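Side-chain contact in flavodoxin (PDB 6GAQ), which binds flavin mononucleotide and probably serves as a low-potential electron donor to a number of redox enzymes: residues A[23-28]-A[126-131]. Residues are numbered along the deposited sequence; the frame is centred on the assembly and turned at random.
With CA (calcium ion), chain E.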
loop_
_atom_site.group_PDB
_atom_site.type_symbol
_atom_site.label_atom_id
_atom_site.label_comp_id
_atom_site.label_asym_id
_atom_site.label_seq_id
_atom_site.Cartn_x
_atom_site.Cartn_y
_atom_site.Cartn_z
ATOM N N GLU A 23 -4.510 2.287 8.342
ATOM C CA GLU A 23 -3.802 3.512 8.700
ATOM C C GLU A 23 -2.679 3.230 9.690
ATOM O O GLU A 23 -1.586 3.798 9.579
ATOM C CB GLU A 23 -4.789 4.527 9.277
ATOM C CG GLU A 23 -4.189 5.879 9.610
ATOM C CD GLU A 23 -5.197 6.815 10.247
ATOM O OE1 GLU A 23 -6.406 6.666 9.965
ATOM O OE2 GLU A 23 -4.784 7.697 11.029
ATOM N N SER A 24 -2.928 2.350 10.663
ATOM C CA SER A 24 -1.889 1.993 11.625
ATOM C C SER A 24 -0.732 1.273 10.944
ATOM O O SER A 24 0.432 1.459 11.320
ATOM C CB SER A 24 -2.482 1.130 12.738
ATOM O OG SER A 24 -3.619 1.753 13.309
ATOM N N ILE A 25 -1.032 0.443 9.943
ATOM C CA ILE A 25 0.026 -0.200 9.169
ATOM C C ILE A 25 0.829 0.843 8.406
ATOM O O ILE A 25 2.063 0.769 8.333
ATOM C CB ILE A 25 -0.569 -1.256 8.219
ATOM C CG1 ILE A 25 -1.385 -2.284 9.001
ATOM C CG2 ILE A 25 0.533 -1.943 7.431
ATOM C CD1 ILE A 25 -2.239 -3.164 8.125
ATOM N N ALA A 26 0.144 1.831 7.825
ATOM C CA ALA A 26 0.836 2.883 7.089
ATOM C C ALA A 26 1.762 3.677 8.001
ATOM O O ALA A 26 2.853 4.088 7.585
ATOM C CB ALA A 26 -0.180 3.807 6.418
ATOM N N ASP A 27 1.348 3.898 9.251
ATOM C CA ASP A 27 2.190 4.634 10.191
ATOM C C ASP A 27 3.452 3.852 10.532
ATOM O O ASP A 27 4.542 4.430 10.623
ATOM C CB ASP A 27 1.401 4.958 11.459
ATOM C CG ASP A 27 0.291 5.961 11.214
ATOM O OD1 ASP A 27 0.398 6.742 10.246
ATOM O OD2 ASP A 27 -0.689 5.969 11.990
ATOM N N LEU A 28 3.326 2.537 10.726
ATOM C CA LEU A 28 4.491 1.722 11.054
ATOM C C LEU A 28 5.488 1.695 9.902
ATOM O O LEU A 28 6.701 1.803 10.118
ATOM C CB LEU A 28 4.055 0.304 11.422
ATOM C CG LEU A 28 3.301 0.130 12.743
ATOM C CD1 LEU A 28 2.584 -1.209 12.778
ATOM C CD2 LEU A 28 4.247 0.261 13.926
ATOM N N GLU A 126 6.240 -9.152 -2.649
ATOM C CA GLU A 126 4.855 -9.542 -2.433
ATOM C C GLU A 126 4.225 -8.686 -1.340
ATOM O O GLU A 126 4.899 -8.207 -0.425
ATOM C CB GLU A 126 4.774 -11.025 -2.063
ATOM C CG GLU A 126 3.361 -11.584 -1.940
ATOM C CD GLU A 126 2.528 -11.362 -3.189
ATOM O OE1 GLU A 126 3.068 -11.515 -4.305
ATOM O OE2 GLU A 126 1.329 -11.036 -3.052
ATOM N N GLY A 127 2.912 -8.495 -1.448
ATOM C CA GLY A 127 2.228 -7.577 -0.562
ATOM C C GLY A 127 2.192 -8.056 0.876
ATOM O O GLY A 127 2.263 -9.250 1.172
ATOM N N LEU A 128 2.080 -7.088 1.784
ATOM C CA LEU A 128 1.945 -7.355 3.208
ATOM C C LEU A 128 0.471 -7.527 3.553
ATOM O O LEU A 128 -0.350 -6.654 3.252
ATOM C CB LEU A 128 2.557 -6.216 4.026
ATOM C CG LEU A 128 2.106 -6.043 5.476
ATOM C CD1 LEU A 128 2.644 -7.167 6.349
ATOM C CD2 LEU A 128 2.542 -4.683 6.008
ATOM N N LYS A 129 0.140 -8.654 4.177
ATOM C CA LYS A 129 -1.232 -8.989 4.543
ATOM C C LYS A 129 -1.320 -9.085 6.060
ATOM O O LYS A 129 -0.771 -10.013 6.663
ATOM C CB LYS A 129 -1.668 -10.290 3.873
ATOM C CG LYS A 129 -1.223 -10.389 2.425
ATOM C CD LYS A 129 -1.870 -11.558 1.717
ATOM C CE LYS A 129 -0.828 -12.378 0.976
ATOM N NZ LYS A 129 0.183 -11.532 0.282
ATOM N N ILE A 130 -2.002 -8.122 6.673
ATOM C CA ILE A 130 -2.199 -8.070 8.117
ATOM C C ILE A 130 -3.670 -8.350 8.397
ATOM O O ILE A 130 -4.539 -7.933 7.624
ATOM C CB ILE A 130 -1.772 -6.700 8.687
ATOM C CG1 ILE A 130 -0.257 -6.511 8.561
ATOM C CG2 ILE A 130 -2.226 -6.526 10.139
ATOM C CD1 ILE A 130 0.559 -7.253 9.612
ATOM N N GLU A 131 -3.952 -9.068 9.484
ATOM C CA GLU A 131 -5.331 -9.335 9.869
ATOM C C GLU A 131 -5.762 -8.324 10.918
ATOM O O GLU A 131 -5.168 -8.246 12.004
ATOM C CB GLU A 131 -5.502 -10.767 10.378
ATOM C CG GLU A 131 -6.780 -10.996 11.187
ATOM C CD GLU A 131 -7.191 -12.459 11.245
ATOM O OE1 GLU A 131 -8.409 -12.738 11.272
ATOM O OE2 GLU A 131 -6.305 -13.335 11.261
HETATM CA CA CA E . -3.682 -8.350 13.980
HETATM O O HOH W 1 -5.772 -8.365 15.288
#
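I25, on helix 21-35, reaches two buried side chains of strand 122-131, L128 and I130, with its two branches, and the contact across the segments is wholly apolar. The longer branch ends against I130: CD1 of I25 lies 3.6 Å from CB of I130, with CG1 and CG2 of I130 both 3.9 Å from that same methyl, which therefore sits at the fork of the beta-branched residue. The two isoleucines run past each other in opposite directions. The shorter branch meets L128, where CG2 of I25 comes within 3.7 Å of CD2 of L128. At chi1 -56° the I25 side chain holds CG1 beside the backbone N and CG2 anti to it, which sends the CG1-CD1 arm to I130 and the CG2 methyl to L128. The CB atoms of L128 and I130 point to the helix, those of K129 and E131, alternating with them, away from it. In the flavodoxin fold, an open alpha/beta sandwich around a parallel five-stranded sheet of order 2-1-3-4-5, this joins the first helix to the last, outermost strand. The first turn of helix 21-35 holds the FMN-binding residues N21 and T22, and helix 137-152 packs on the same face, with C143 against I25 and F146 against L128. F95 of the neighbouring strand 91-98 touches both I25 and L128. No hydrogen bond or salt bridge joins the two segments; within 126-131, K129 NZ forms a salt bridge to E126 OE2 at 3.6 Å and a weak hydrogen bond to G127 O at 3.2 Å. Metal binding marks the strand's end, where the backbone O of E131 coordinates a calcium ion at 2.5 Å, as does one water; A133 O and D139 OD1 bind the same ion.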